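DnaJ homolog subfamily C member 27-A (Xenopus laevis, PDB 6JMG) binds GTP and probably hydrolyses it as a Rab-type small GTPase joined to a DnaJ domain, possibly acting in MEK/ERK pathway regulation. Local coordinates at residues A[14-25]-A[63-74]; A[122-130]-A[181-192]. All coordinates share one frame; numbering follows the deposited sequence.

Both contacts belong to the GTPase part of the chain and reach the same six-stranded sheet. Contact 1 lies within it: strands 15-22 and 63-72 run side by side, held by a ladder of backbone hydrogen bonds, with an inner stretch that is largely buried and a far end that meets the GTP. Contact 2 joins strand 128-134 to the last turns of helix 171-187 and the turn after it, through a small apolar patch and two hydrogen bonds made by side chains near the surface. The helix links the two, since I17 CD1 packs against I182 CG2 and L15 CD2 against C186 CB. No ligand takes part in contact 2.

Contact 1 (A[14-25]-A[63-74]); sequences ALRIKVISMGNA and REIKVNIFDMAG. With GTP (guanosine-5'-triphosphate), chain C.
L15 and I65 start a parallel ladder that pairs strands 15-22 and 63-72, with K66 N giving a straight bond to L15 O. On the face turned to helix 171-187, I17 CD1 reaches I65 CG2 at 3.7 Å, and V19 CG2 meets V67 CG1 at 3.5 Å. The other face is more polar. K18, with CG anti to its backbone N (chi1 168°), lays its chain across F70 at about a right angle, CE standing over the ring face 4.1 Å from the centroid in a CH-pi contact; its NZ goes on to K87 O and T89. I17 O takes two donors, both from N68: the backbone N at 2.8 Å and, from above the carbonyl plane, ND2 at 3.2 Å. Y53 OH holds N68 OD1, which helps fix the amide. A leucine in place of N68 would probably leave Y53 OH without that mate and I17 O with the backbone N-H alone. Toward the nucleotide, S21 OG accepts from M72 N at 2.8 Å and lies 2.9 Å from D71 OD1, while D71 OD2 bonds S30, a magnesium ligand. Beyond the strands, G74 N donates to GTP O2G at 2.9 Å, with A25 CA near the same oxygen. Two parallel strands bringing the start of the P-loop and the DxxG segment (D71 to G74) to the phosphates of GTP are characteristic of Ras-like GTPases.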
loop_
_atom_site.group_PDB
_atom_site.type_symbol
_atom_site.label_atom_id
_atom_site.label_comp_id
_atom_site.label_asym_id
_atom_site.label_seq_id
_atom_site.Cartn_x
_atom_site.Cartn_y
_atom_site.Cartn_z
ATOM N N ALA A 14 -6.825 -17.613 16.856
ATOM C CA ALA A 14 -7.700 -16.561 16.335
ATOM C C ALA A 14 -6.904 -15.322 15.961
ATOM O O ALA A 14 -6.081 -14.824 16.731
ATOM C CB ALA A 14 -8.771 -16.203 17.333
ATOM N N LEU A 15 -7.180 -14.796 14.779
ATOM C CA LEU A 15 -6.353 -13.749 14.213
ATOM C C LEU A 15 -6.856 -12.369 14.624
ATOM O O LEU A 15 -8.062 -12.103 14.609
ATOM C CB LEU A 15 -6.352 -13.881 12.693
ATOM C CG LEU A 15 -5.093 -13.473 11.948
ATOM C CD1 LEU A 15 -3.858 -13.786 12.780
ATOM C CD2 LEU A 15 -5.068 -14.206 10.636
ATOM N N ARG A 16 -5.926 -11.488 14.985
ATOM C CA ARG A 16 -6.260 -10.136 15.409
ATOM C C ARG A 16 -5.626 -9.151 14.442
ATOM O O ARG A 16 -4.397 -9.076 14.346
ATOM C CB ARG A 16 -5.803 -9.887 16.847
ATOM C CG ARG A 16 -6.088 -11.099 17.750
ATOM C CD ARG A 16 -5.466 -11.012 19.142
ATOM N NE ARG A 16 -6.459 -10.673 20.155
ATOM C CZ ARG A 16 -7.286 -11.553 20.712
ATOM N NH1 ARG A 16 -7.248 -12.831 20.349
ATOM N NH2 ARG A 16 -8.162 -11.154 21.628
ATOM N N ILE A 17 -6.462 -8.378 13.743
ATOM C CA ILE A 17 -6.004 -7.462 12.704
ATOM C C ILE A 17 -6.592 -6.089 12.977
ATOM O O ILE A 17 -7.527 -5.927 13.763
ATOM C CB ILE A 17 -6.381 -7.926 11.277
ATOM C CG1 ILE A 17 -7.886 -7.761 11.029
ATOM C CG2 ILE A 17 -6.007 -9.380 11.051
ATOM C CD1 ILE A 17 -8.308 -8.109 9.603
ATOM N N LYS A 18 -6.016 -5.102 12.300
ATOM C CA LYS A 18 -6.348 -3.691 12.409
ATOM C C LYS A 18 -6.694 -3.148 11.020
ATOM O O LYS A 18 -5.933 -3.342 10.066
ATOM C CB LYS A 18 -5.170 -2.924 13.013
ATOM C CG LYS A 18 -5.300 -1.412 12.912
ATOM C CD LYS A 18 -4.037 -0.693 13.403
ATOM C CE LYS A 18 -4.324 0.759 13.712
ATOM N NZ LYS A 18 -3.349 1.614 13.019
ATOM N N VAL A 19 -7.847 -2.494 10.902
ATOM C CA VAL A 19 -8.367 -1.961 9.645
ATOM C C VAL A 19 -8.650 -0.477 9.844
ATOM O O VAL A 19 -9.213 -0.077 10.874
ATOM C CB VAL A 19 -9.647 -2.702 9.201
ATOM C CG1 VAL A 19 -10.275 -2.007 8.034
ATOM C CG2 VAL A 19 -9.359 -4.184 8.885
ATOM N N ILE A 20 -8.226 0.353 8.905
ATOM C CA ILE A 20 -8.573 1.762 8.955
ATOM C C ILE A 20 -9.278 2.160 7.668
ATOM O O ILE A 20 -9.192 1.479 6.641
ATOM C CB ILE A 20 -7.343 2.645 9.187
ATOM C CG1 ILE A 20 -6.427 2.589 7.983
ATOM C CG2 ILE A 20 -6.595 2.207 10.450
ATOM C CD1 ILE A 20 -5.333 3.630 8.078
ATOM N N SER A 21 -9.964 3.297 7.729
ATOM C CA SER A 21 -10.632 3.891 6.575
ATOM C C SER A 21 -10.016 5.246 6.252
ATOM O O SER A 21 -9.749 6.047 7.152
ATOM C CB SER A 21 -12.119 4.082 6.862
ATOM O OG SER A 21 -12.271 5.044 7.905
ATOM N N MET A 22 -9.840 5.528 4.970
ATOM C CA MET A 22 -9.291 6.810 4.560
ATOM C C MET A 22 -10.094 7.322 3.368
ATOM O O MET A 22 -10.613 6.540 2.561
ATOM C CB MET A 22 -7.788 6.724 4.193
ATOM C CG MET A 22 -6.860 6.196 5.281
ATOM S SD MET A 22 -5.099 6.028 4.851
ATOM C CE MET A 22 -5.024 6.980 3.363
ATOM N N GLY A 23 -10.183 8.638 3.267
ATOM C CA GLY A 23 -10.851 9.305 2.166
ATOM C C GLY A 23 -11.571 10.552 2.653
ATOM O O GLY A 23 -11.817 10.745 3.849
ATOM N N ASN A 24 -11.932 11.409 1.701
ATOM C CA ASN A 24 -12.471 12.725 2.017
ATOM C C ASN A 24 -13.775 12.623 2.812
ATOM O O ASN A 24 -14.400 11.563 2.927
ATOM C CB ASN A 24 -12.677 13.520 0.729
ATOM C CG ASN A 24 -11.360 14.058 0.150
ATOM O OD1 ASN A 24 -10.277 13.741 0.635
ATOM N ND2 ASN A 24 -11.461 14.882 -0.885
ATOM N N ALA A 25 -14.171 13.751 3.392
ATOM C CA ALA A 25 -15.425 13.796 4.132
ATOM C C ALA A 25 -16.618 13.550 3.210
ATOM O O ALA A 25 -16.590 13.886 2.020
ATOM C CB ALA A 25 -15.584 15.141 4.833
ATOM N N ARG A 63 -10.565 -19.265 9.116
ATOM C CA ARG A 63 -9.877 -18.559 10.177
ATOM C C ARG A 63 -10.870 -17.606 10.821
ATOM O O ARG A 63 -11.663 -16.962 10.127
ATOM C CB ARG A 63 -8.684 -17.769 9.636
ATOM C CG ARG A 63 -7.574 -18.597 9.007
ATOM C CD ARG A 63 -6.264 -18.360 9.739
ATOM N NE ARG A 63 -6.455 -18.455 11.183
ATOM C CZ ARG A 63 -5.596 -17.989 12.080
ATOM N NH1 ARG A 63 -4.491 -17.385 11.669
ATOM N NH2 ARG A 63 -5.845 -18.125 13.381
ATOM N N GLU A 64 -10.839 -17.537 12.149
ATOM C CA GLU A 64 -11.645 -16.572 12.877
ATOM C C GLU A 64 -10.826 -15.298 13.072
ATOM O O GLU A 64 -9.694 -15.350 13.578
ATOM C CB GLU A 64 -12.103 -17.137 14.216
ATOM C CG GLU A 64 -13.533 -16.758 14.557
ATOM C CD GLU A 64 -14.557 -17.640 13.852
ATOM O OE1 GLU A 64 -14.481 -18.880 13.992
ATOM O OE2 GLU A 64 -15.430 -17.093 13.141
ATOM N N ILE A 65 -11.387 -14.162 12.651
ATOM C CA ILE A 65 -10.666 -12.894 12.612
ATOM C C ILE A 65 -11.352 -11.909 13.552
ATOM O O ILE A 65 -12.552 -11.641 13.416
ATOM C CB ILE A 65 -10.614 -12.293 11.192
ATOM C CG1 ILE A 65 -10.318 -13.348 10.122
ATOM C CG2 ILE A 65 -9.607 -11.165 11.138
ATOM C CD1 ILE A 65 -9.119 -14.225 10.408
ATOM N N LYS A 66 -10.582 -11.341 14.474
ATOM C CA LYS A 66 -11.046 -10.235 15.295
ATOM C C LYS A 66 -10.487 -8.957 14.680
ATOM O O LYS A 66 -9.266 -8.793 14.578
ATOM C CB LYS A 66 -10.606 -10.406 16.751
ATOM C CG LYS A 66 -11.006 -9.255 17.685
ATOM C CD LYS A 66 -10.271 -9.316 19.044
ATOM C CE LYS A 66 -10.443 -8.027 19.888
ATOM N NZ LYS A 66 -9.297 -7.049 19.784
ATOM N N VAL A 67 -11.377 -8.057 14.261
ATOM C CA VAL A 67 -11.013 -6.911 13.433
ATOM C C VAL A 67 -11.156 -5.644 14.259
ATOM O O VAL A 67 -12.259 -5.294 14.689
ATOM C CB VAL A 67 -11.882 -6.825 12.172
ATOM C CG1 VAL A 67 -11.382 -5.726 11.295
ATOM C CG2 VAL A 67 -11.902 -8.152 11.442
ATOM N N ASN A 68 -10.047 -4.962 14.480
ATOM C CA ASN A 68 -10.051 -3.643 15.090
ATOM C C ASN A 68 -10.192 -2.597 13.998
ATOM O O ASN A 68 -9.294 -2.437 13.166
ATOM C CB ASN A 68 -8.769 -3.407 15.882
ATOM C CG ASN A 68 -8.622 -4.355 17.050
ATOM O OD1 ASN A 68 -9.216 -4.153 18.113
ATOM N ND2 ASN A 68 -7.838 -5.402 16.859
ATOM N N ILE A 69 -11.298 -1.868 14.013
ATOM C CA ILE A 69 -11.589 -0.878 12.992
ATOM C C ILE A 69 -11.384 0.508 13.587
ATOM O O ILE A 69 -11.920 0.814 14.657
ATOM C CB ILE A 69 -13.015 -1.052 12.436
ATOM C CG1 ILE A 69 -13.167 -2.442 11.800
ATOM C CG2 ILE A 69 -13.305 -0.012 11.370
ATOM C CD1 ILE A 69 -14.553 -2.715 11.142
ATOM N N PHE A 70 -10.572 1.319 12.912
ATOM C CA PHE A 70 -10.362 2.731 13.224
ATOM C C PHE A 70 -10.924 3.487 12.032
ATOM O O PHE A 70 -10.218 3.763 11.059
ATOM C CB PHE A 70 -8.874 3.058 13.458
ATOM C CG PHE A 70 -8.286 2.337 14.631
ATOM C CD1 PHE A 70 -8.076 0.960 14.585
ATOM C CD2 PHE A 70 -7.951 3.025 15.789
ATOM C CE1 PHE A 70 -7.539 0.282 15.676
ATOM C CE2 PHE A 70 -7.411 2.366 16.867
ATOM C CZ PHE A 70 -7.208 0.989 16.814
ATOM N N ASP A 71 -12.200 3.827 12.125
ATOM C CA ASP A 71 -12.887 4.568 11.080
ATOM C C ASP A 71 -12.470 6.021 11.221
ATOM O O ASP A 71 -12.777 6.648 12.239
ATOM C CB ASP A 71 -14.392 4.367 11.234
ATOM C CG ASP A 71 -15.211 5.240 10.303
ATOM O OD1 ASP A 71 -14.687 5.713 9.280
ATOM O OD2 ASP A 71 -16.396 5.458 10.608
ATOM N N MET A 72 -11.731 6.548 10.231
ATOM C CA MET A 72 -11.135 7.873 10.377
ATOM C C MET A 72 -12.047 8.946 9.803
ATOM O O MET A 72 -12.797 8.715 8.853
ATOM C CB MET A 72 -9.762 7.980 9.683
ATOM C CG MET A 72 -8.709 6.888 10.022
ATOM S SD MET A 72 -6.990 7.259 9.501
ATOM C CE MET A 72 -7.169 7.675 7.835
ATOM N N ALA A 73 -11.924 10.145 10.361
ATOM C CA ALA A 73 -12.650 11.306 9.876
ATOM C C ALA A 73 -11.902 11.899 8.693
ATOM O O ALA A 73 -10.673 12.009 8.713
ATOM C CB ALA A 73 -12.789 12.329 10.997
ATOM N N GLY A 74 -12.636 12.266 7.650
ATOM C CA GLY A 74 -11.987 12.672 6.411
ATOM C C GLY A 74 -11.670 14.152 6.301
ATOM O O GLY A 74 -10.864 14.568 5.470
HETATM P PG GTP C . -16.728 11.589 7.411
HETATM O O1G GTP C . -16.783 10.647 8.594
HETATM O O2G GTP C . -15.350 11.648 6.802
HETATM O O3G GTP C . -17.135 12.980 7.862
HETATM O O3B GTP C . -17.671 11.107 6.187
HETATM P PB GTP C . -17.870 9.564 5.772
HETATM O O1B GTP C . -16.854 9.140 4.745
HETATM O O2B GTP C . -17.833 8.591 6.927
HETATM O O3A GTP C . -19.299 9.587 5.033
HETATM P PA GTP C . -20.600 8.874 5.644
HETATM O O1A GTP C . -20.447 7.376 5.748
HETATM O O2A GTP C . -20.967 9.446 6.981
HETATM O "O5'" GTP C . -21.659 9.315 4.536
HETATM C "C5'" GTP C . -21.801 10.676 4.211
HETATM C "C4'" GTP C . -23.204 10.868 3.647
HETATM O "O4'" GTP C . -23.277 10.173 2.432
HETATM C "C3'" GTP C . -24.306 10.298 4.505
HETATM O "O3'" GTP C . -25.371 11.176 4.314
HETATM C "C2'" GTP C . -24.695 8.981 3.876
HETATM O "O2'" GTP C . -26.072 8.685 3.931
HETATM C "C1'" GTP C . -24.346 9.233 2.442
HETATM N N9 GTP C . -23.911 8.008 1.771
HETATM C C8 GTP C . -22.908 7.157 2.165
HETATM N N7 GTP C . -22.800 6.171 1.234
HETATM C C5 GTP C . -23.717 6.388 0.264
HETATM C C6 GTP C . -24.027 5.701 -0.898
HETATM O O6 GTP C . -23.429 4.672 -1.204
HETATM N N1 GTP C . -25.012 6.188 -1.732
HETATM C C2 GTP C . -25.695 7.336 -1.412
HETATM N N2 GTP C . -26.648 7.763 -2.229
HETATM N N3 GTP C . -25.387 8.022 -0.250
HETATM C C4 GTP C . -24.417 7.549 0.577
#

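Contact 2 (A[122-130]-A[181-192]); sequences GNIDNIVFA and AIVDLCDNGGKR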
loop_
_atom_site.group_PDB
_atom_site.type_symbol
_atom_site.label_atom_id
_atom_site.label_comp_id
_atom_site.label_asym_id
_atom_site.label_seq_id
_atom_site.Cartn_x
_atom_site.Cartn_y
_atom_site.Cartn_z
ATOM N N GLY A 122 8.616 2.381 6.260
ATOM C CA GLY A 122 7.296 1.924 5.872
ATOM C C GLY A 122 7.114 1.448 4.446
ATOM O O GLY A 122 7.478 2.126 3.480
ATOM N N ASN A 123 6.507 0.275 4.322
ATOM C CA ASN A 123 6.246 -0.368 3.042
ATOM C C ASN A 123 4.748 -0.644 2.990
ATOM O O ASN A 123 4.275 -1.641 3.546
ATOM C CB ASN A 123 7.059 -1.654 2.893
ATOM C CG ASN A 123 6.860 -2.319 1.544
ATOM O OD1 ASN A 123 6.517 -1.661 0.556
ATOM N ND2 ASN A 123 7.067 -3.632 1.496
ATOM N N ILE A 124 4.001 0.206 2.287
ATOM C CA ILE A 124 2.557 0.030 2.229
ATOM C C ILE A 124 2.283 -1.177 1.348
ATOM O O ILE A 124 1.124 -1.533 1.102
ATOM C CB ILE A 124 1.815 1.278 1.699
ATOM C CG1 ILE A 124 2.009 1.427 0.203
ATOM C CG2 ILE A 124 2.238 2.577 2.425
ATOM C CD1 ILE A 124 1.061 2.421 -0.404
ATOM N N ASP A 125 3.349 -1.833 0.880
ATOM C CA ASP A 125 3.165 -3.009 0.043
ATOM C C ASP A 125 2.804 -4.234 0.851
ATOM O O ASP A 125 2.313 -5.205 0.275
ATOM C CB ASP A 125 4.421 -3.307 -0.778
ATOM C CG ASP A 125 4.266 -2.936 -2.238
ATOM O OD1 ASP A 125 3.497 -1.997 -2.544
ATOM O OD2 ASP A 125 4.915 -3.592 -3.080
ATOM N N ASN A 126 3.024 -4.208 2.162
ATOM C CA ASN A 126 2.552 -5.274 3.031
ATOM C C ASN A 126 1.206 -4.943 3.664
ATOM O O ASN A 126 0.822 -5.553 4.668
ATOM C CB ASN A 126 3.596 -5.571 4.104
ATOM C CG ASN A 126 4.890 -6.058 3.517
ATOM O OD1 ASN A 126 4.903 -6.667 2.444
ATOM N ND2 ASN A 126 5.990 -5.799 4.213
ATOM N N ILE A 127 0.484 -3.998 3.083
ATOM C CA ILE A 127 -0.832 -3.603 3.539
ATOM C C ILE A 127 -1.815 -3.851 2.408
ATOM O O ILE A 127 -1.545 -3.488 1.260
ATOM C CB ILE A 127 -0.848 -2.129 3.966
ATOM C CG1 ILE A 127 0.199 -1.911 5.053
ATOM C CG2 ILE A 127 -2.241 -1.746 4.456
ATOM C CD1 ILE A 127 0.397 -0.451 5.443
ATOM N N VAL A 128 -2.950 -4.452 2.742
ATOM C CA VAL A 128 -4.029 -4.659 1.789
ATOM C C VAL A 128 -4.899 -3.410 1.716
ATOM O O VAL A 128 -5.400 -2.920 2.737
ATOM C CB VAL A 128 -4.861 -5.875 2.191
ATOM C CG1 VAL A 128 -6.106 -5.956 1.310
ATOM C CG2 VAL A 128 -4.008 -7.139 2.117
ATOM N N PHE A 129 -5.113 -2.918 0.500
ATOM C CA PHE A 129 -5.964 -1.771 0.231
ATOM C C PHE A 129 -7.176 -2.229 -0.561
ATOM O O PHE A 129 -7.032 -2.883 -1.602
ATOM C CB PHE A 129 -5.235 -0.704 -0.592
ATOM C CG PHE A 129 -4.298 0.159 0.194
ATOM C CD1 PHE A 129 -3.048 -0.308 0.562
ATOM C CD2 PHE A 129 -4.652 1.462 0.531
ATOM C CE1 PHE A 129 -2.175 0.497 1.268
ATOM C CE2 PHE A 129 -3.787 2.268 1.242
ATOM C CZ PHE A 129 -2.544 1.786 1.613
ATOM N N ALA A 130 -8.358 -1.840 -0.107
ATOM C CA ALA A 130 -9.559 -1.944 -0.920
ATOM C C ALA A 130 -9.975 -0.523 -1.264
ATOM O O ALA A 130 -10.326 0.266 -0.377
ATOM C CB ALA A 130 -10.659 -2.709 -0.192
ATOM N N ALA A 181 -7.600 -11.342 1.170
ATOM C CA ALA A 181 -6.246 -10.864 0.939
ATOM C C ALA A 181 -5.511 -10.659 2.267
ATOM O O ALA A 181 -4.311 -10.932 2.372
ATOM C CB ALA A 181 -6.274 -9.579 0.102
ATOM N N ILE A 182 -6.224 -10.216 3.304
ATOM C CA ILE A 182 -5.573 -9.973 4.586
ATOM C C ILE A 182 -5.212 -11.296 5.258
ATOM O O ILE A 182 -4.148 -11.420 5.872
ATOM C CB ILE A 182 -6.454 -9.089 5.488
ATOM C CG1 ILE A 182 -6.553 -7.667 4.921
ATOM C CG2 ILE A 182 -5.871 -9.002 6.887
ATOM C CD1 ILE A 182 -7.562 -6.760 5.659
ATOM N N VAL A 183 -6.087 -12.300 5.165
ATOM C CA VAL A 183 -5.733 -13.631 5.656
ATOM C C VAL A 183 -4.523 -14.168 4.897
ATOM O O VAL A 183 -3.606 -14.742 5.496
ATOM C CB VAL A 183 -6.939 -14.589 5.563
ATOM C CG1 VAL A 183 -6.495 -16.027 5.752
ATOM C CG2 VAL A 183 -7.983 -14.234 6.618
ATOM N N ASP A 184 -4.507 -14.004 3.568
ATOM C CA ASP A 184 -3.351 -14.429 2.785
ATOM C C ASP A 184 -2.097 -13.684 3.223
ATOM O O ASP A 184 -1.005 -14.259 3.272
ATOM C CB ASP A 184 -3.593 -14.214 1.285
ATOM C CG ASP A 184 -4.664 -15.130 0.716
ATOM O OD1 ASP A 184 -5.010 -16.153 1.357
ATOM O OD2 ASP A 184 -5.162 -14.827 -0.392
ATOM N N LEU A 185 -2.234 -12.400 3.550
ATOM C CA LEU A 185 -1.090 -11.637 4.033
ATOM C C LEU A 185 -0.630 -12.142 5.399
ATOM O O LEU A 185 0.570 -12.184 5.684
ATOM C CB LEU A 185 -1.449 -10.153 4.095
ATOM C CG LEU A 185 -0.377 -9.200 4.643
ATOM C CD1 LEU A 185 0.455 -8.609 3.492
ATOM C CD2 LEU A 185 -0.986 -8.086 5.515
ATOM N N CYS A 186 -1.570 -12.549 6.254
ATOM C CA CYS A 186 -1.197 -13.005 7.588
ATOM C C CYS A 186 -0.555 -14.382 7.544
ATOM O O CYS A 186 0.413 -14.643 8.262
ATOM C CB CYS A 186 -2.425 -13.032 8.496
ATOM S SG CYS A 186 -2.910 -11.423 9.110
ATOM N N ASP A 187 -1.067 -15.269 6.691
ATOM C CA ASP A 187 -0.464 -16.585 6.553
ATOM C C ASP A 187 0.962 -16.508 6.017
ATOM O O ASP A 187 1.711 -17.484 6.137
ATOM C CB ASP A 187 -1.329 -17.457 5.645
ATOM C CG ASP A 187 -2.659 -17.829 6.282
ATOM O OD1 ASP A 187 -2.909 -17.434 7.444
ATOM O OD2 ASP A 187 -3.451 -18.529 5.614
ATOM N N ASN A 188 1.346 -15.371 5.430
ATOM C CA ASN A 188 2.693 -15.126 4.936
ATOM C C ASN A 188 3.482 -14.209 5.871
ATOM O O ASN A 188 4.319 -13.415 5.423
ATOM C CB ASN A 188 2.623 -14.560 3.515
ATOM C CG ASN A 188 3.964 -14.578 2.799
ATOM O OD1 ASN A 188 4.896 -15.286 3.205
ATOM N ND2 ASN A 188 4.070 -13.793 1.721
ATOM N N GLY A 189 3.208 -14.284 7.168
ATOM C CA GLY A 189 3.952 -13.515 8.150
ATOM C C GLY A 189 3.732 -12.020 8.112
ATOM O O GLY A 189 4.522 -11.268 8.687
ATOM N N GLY A 190 2.657 -11.558 7.487
ATOM C CA GLY A 190 2.487 -10.134 7.360
ATOM C C GLY A 190 3.336 -9.527 6.275
ATOM O O GLY A 190 3.550 -8.311 6.286
ATOM N N LYS A 191 3.851 -10.346 5.357
ATOM C CA LYS A 191 4.558 -9.895 4.164
ATOM C C LYS A 191 3.679 -10.166 2.951
ATOM O O LYS A 191 2.938 -11.156 2.924
ATOM C CB LYS A 191 5.906 -10.615 4.007
ATOM C CG LYS A 191 6.717 -10.749 5.309
ATOM C CD LYS A 191 7.243 -9.396 5.807
ATOM C CE LYS A 191 7.075 -9.256 7.309
ATOM N NZ LYS A 191 7.474 -7.913 7.817
ATOM N N ARG A 192 3.743 -9.281 1.949
ATOM C CA ARG A 192 2.808 -9.383 0.834
ATOM C C ARG A 192 2.974 -10.748 0.151
ATOM O O ARG A 192 4.088 -11.092 -0.258
ATOM C CB ARG A 192 3.014 -8.275 -0.200
ATOM C CG ARG A 192 2.112 -8.440 -1.447
ATOM C CD ARG A 192 2.219 -7.272 -2.455
ATOM N NE ARG A 192 1.492 -6.069 -2.037
ATOM C CZ ARG A 192 0.397 -5.605 -2.639
ATOM N NH1 ARG A 192 -0.099 -6.244 -3.689
ATOM N NH2 ARG A 192 -0.200 -4.500 -2.191
#
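V128 sets strand 128-134 against the last turns of helix 171-187, which covers one face of the sheet as the C-terminal helix of the Ras-like fold. Strand and helix segments run almost antiparallel, their axes 9.4 Å apart. Here the packing is close and apolar: V128 CB meets I182 CG1 at 3.7 Å, and V128 CG1, anti to the V128 backbone N (chi1 172°), lies against A181 CB. L185 borders this patch, its CB at the edge of V128 and both methyls resting against the backbone carbonyl O of N126, while F178, from the same helix, also touches V128.

Beyond L185 the contact turns polar and more open to solvent. A Schellman motif ends the helix, with G189 at positive phi and G190 N bonded to L185 O, and the type I' turn N188 to K191 then swings the chain back to the loop before the strand. N126 OD1 accepts from R192 N at 2.9 Å, the donor standing well above the amide plane. K191 only skirts this asparagine. The D125 carboxylate makes no salt bridge to R192, whose NH1 has a weak bond to G157 O. Instead the arginine grips the backbone: R192 NE meets D125 O at 2.6 Å, in the carbonyl plane and on a lone pair.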